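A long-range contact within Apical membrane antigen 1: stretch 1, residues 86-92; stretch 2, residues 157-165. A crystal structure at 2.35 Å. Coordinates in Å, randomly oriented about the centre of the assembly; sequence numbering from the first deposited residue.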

# COMPACT_ATOMS: atom_id res chain seq x y z
N GLY A 86 11.07 -19.28 -11.64
CA GLY A 86 9.65 -18.95 -11.55
C GLY A 86 9.44 -17.58 -10.93
O GLY A 86 10.38 -16.98 -10.39
N GLY A 87 8.22 -17.05 -11.09
CA GLY A 87 7.74 -15.93 -10.31
C GLY A 87 6.55 -16.31 -9.44
O GLY A 87 6.43 -17.45 -8.99
N PHE A 88 5.65 -15.35 -9.23
CA PHE A 88 4.47 -15.54 -8.38
C PHE A 88 3.19 -15.67 -9.20
O PHE A 88 2.12 -15.87 -8.65
N ASN A 89 3.29 -15.55 -10.52
CA ASN A 89 2.11 -15.48 -11.37
C ASN A 89 1.45 -16.82 -11.58
O ASN A 89 2.13 -17.80 -11.86
N ASN A 90 0.13 -16.86 -11.44
CA ASN A 90 -0.64 -18.07 -11.62
C ASN A 90 -0.49 -18.57 -13.05
O ASN A 90 -0.71 -17.83 -13.97
N PRO A 91 -0.08 -19.84 -13.21
CA PRO A 91 0.31 -20.32 -14.53
C PRO A 91 -0.71 -21.26 -15.20
O PRO A 91 -0.39 -21.84 -16.22
N GLN A 92 -1.89 -21.44 -14.60
CA GLN A 92 -2.89 -22.33 -15.17
C GLN A 92 -3.33 -21.83 -16.53
O GLN A 92 -3.33 -20.62 -16.78
N CYS A 157 -3.52 -7.39 -16.32
CA CYS A 157 -3.91 -7.79 -14.97
C CYS A 157 -3.26 -9.14 -14.66
O CYS A 157 -3.29 -10.03 -15.51
N TYR A 158 -2.66 -9.25 -13.48
CA TYR A 158 -2.04 -10.49 -13.01
C TYR A 158 -2.78 -11.01 -11.79
O TYR A 158 -3.02 -10.26 -10.82
N VAL A 159 -3.04 -12.31 -11.80
CA VAL A 159 -3.47 -13.01 -10.63
C VAL A 159 -2.31 -13.86 -10.15
O VAL A 159 -1.77 -14.68 -10.92
N LEU A 160 -1.89 -13.66 -8.89
CA LEU A 160 -0.74 -14.37 -8.34
C LEU A 160 -1.20 -15.64 -7.61
O LEU A 160 -1.81 -15.56 -6.54
N SER A 161 -0.69 -16.78 -8.01
CA SER A 161 -0.92 -17.95 -7.20
C SER A 161 0.04 -18.06 -6.01
O SER A 161 -0.22 -18.81 -5.07
N VAL A 162 1.06 -17.20 -5.97
CA VAL A 162 1.90 -17.12 -4.78
C VAL A 162 1.52 -15.91 -3.96
O VAL A 162 1.62 -14.79 -4.43
N SER A 163 1.13 -16.13 -2.72
CA SER A 163 0.56 -15.07 -1.88
C SER A 163 1.52 -14.65 -0.80
O SER A 163 1.25 -13.68 -0.08
N ALA A 164 2.55 -15.48 -0.59
CA ALA A 164 3.74 -15.11 0.19
C ALA A 164 4.34 -13.82 -0.29
O ALA A 164 4.43 -13.56 -1.49
N GLN A 165 4.69 -12.96 0.65
CA GLN A 165 5.26 -11.70 0.29
C GLN A 165 6.66 -11.52 0.86
O GLN A 165 7.44 -10.74 0.34

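What fills the space between the two stretches? Chiefly Phe 88, which has 115 Å² covered by the other stretch, far more than any other residue here. Its CA-to-CB bond points toward stretch 2, and with chi1 at -68° (m) and chi2 at 15° the ring lies against Val 162. That valine also points toward its partner; its t rotamer (chi1 -176°) sets CG1 over one face of the ring. Val 162 CG1 lies 3.9 Å from the centroid of the Phe 88 ring and 8° off the normal, a nearly ideal CH-pi contact. The valine stem packs close as well, with Phe 88 CG 3.6 Å from Val 162 CB. Farther along the ring, Phe 88 CE2 comes within 3.3 Å of Ala 164 O, while at its base Phe 88 CB meets Leu 160 CD2 at 4.1 Å, the leucine being in its m,t rotamer.

How are the backbones beneath this packing joined? The backbone of the same two residues is joined by a hydrogen bond, Val 162 N to Phe 88 O, 3.2 Å long with an angle of 160° at the hydrogen. Main-chain pairing and side-chain packing therefore fall on the same pair. A second backbone bond, from Asn 90 N to Val 159 O at 2.9 Å, ties the stretches together beyond Asn 89.

How does Asn 89 take part when its CA-to-CB bond points away? Its t rotamer (chi1 -172°, chi2 58°) leaves the amide end nearer stretch 2 than the CA-to-CB direction suggests, and 54 Å² of the residue is covered. Asn 89 OD1 sits at the edge of the Tyr 158 ring, 3.4 Å from Tyr 158 CD2. Asn 89 OD1 also lies 3.3 Å from Val 159 O, but both atoms are acceptors, so no hydrogen bond links them; the amide's OD1 and ND2 find their partners elsewhere in the structure.

What do Ser 161 and Asn 90 add? Ser 161, pointing toward stretch 1 in its p rotamer, packs Ser 161 CB 3.8 Å from Asn 90 CB, and Ser 161 OG lies 3.8 Å from Pro 91 CD. That hydroxyl is buried with no polar partner in the model, so its contribution here is one of packing. Asn 90, sideways and t at chi1, uses its OD1 within its own stretch: Gln 92 N donates to Asn 90 OD1 at 3.0 Å, and a weak bond runs from Gln 92 NE2 to Asn 90 OD1 at 3.1 Å.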

# COMPACT_ATOMS: atom_id res chain seq x y z
CB PHE A 88 4.33 -14.36 -7.43
CG PHE A 88 5.40 -14.29 -6.39
CD1 PHE A 88 6.58 -15.04 -6.51
CD2 PHE A 88 5.25 -13.50 -5.31
CE1 PHE A 88 7.57 -14.98 -5.54
CE2 PHE A 88 6.21 -13.44 -4.32
CZ PHE A 88 7.37 -14.19 -4.43
CB ASN A 89 2.49 -14.92 -12.74
CG ASN A 89 1.28 -14.64 -13.59
OD1 ASN A 89 0.42 -13.87 -13.21
ND2 ASN A 89 1.19 -15.29 -14.72
CB ASN A 90 -2.10 -17.78 -11.35
CG ASN A 90 -2.97 -19.04 -11.39
OD1 ASN A 90 -2.74 -19.95 -12.20
ND2 ASN A 90 -4.00 -19.07 -10.56
CB PRO A 91 1.62 -21.08 -14.25
CG PRO A 91 1.49 -21.54 -12.84
CD PRO A 91 0.65 -20.52 -12.13
CB GLN A 92 -4.10 -22.43 -14.24
CG GLN A 92 -3.85 -23.22 -12.97
CD GLN A 92 -4.90 -22.91 -11.90
OE1 GLN A 92 -6.06 -23.30 -12.01
NE2 GLN A 92 -4.49 -22.15 -10.88
CB CYS A 157 -5.44 -7.89 -14.86
SG CYS A 157 -5.99 -8.79 -13.36
CB TYR A 158 -0.56 -10.27 -12.63
CG TYR A 158 0.34 -9.87 -13.79
CD1 TYR A 158 0.32 -8.58 -14.28
CD2 TYR A 158 1.28 -10.76 -14.33
CE1 TYR A 158 1.18 -8.17 -15.28
CE2 TYR A 158 2.12 -10.37 -15.37
CZ TYR A 158 2.05 -9.08 -15.84
OH TYR A 158 2.83 -8.65 -16.87
CB VAL A 159 -4.69 -13.93 -10.96
CG1 VAL A 159 -5.23 -14.59 -9.69
CG2 VAL A 159 -5.78 -13.10 -11.59
CB LEU A 160 0.04 -13.48 -7.31
CG LEU A 160 0.50 -12.08 -7.76
CD1 LEU A 160 1.26 -11.37 -6.67
CD2 LEU A 160 1.30 -12.09 -9.10
CB SER A 161 -0.93 -19.20 -8.06
OG SER A 161 0.37 -19.50 -8.49
CB VAL A 162 3.40 -17.07 -5.14
CG1 VAL A 162 4.27 -17.08 -3.89
CG2 VAL A 162 3.76 -18.26 -6.02
CB SER A 163 -0.75 -15.50 -1.24
OG SER A 163 -0.63 -16.74 -0.59
CB ALA A 164 4.79 -16.24 0.13
CB GLN A 165 4.36 -10.55 0.74
CG GLN A 165 3.07 -10.51 -0.03
CD GLN A 165 1.92 -10.06 0.82
OE1 GLN A 165 1.78 -8.88 1.11
NE2 GLN A 165 1.06 -11.00 1.18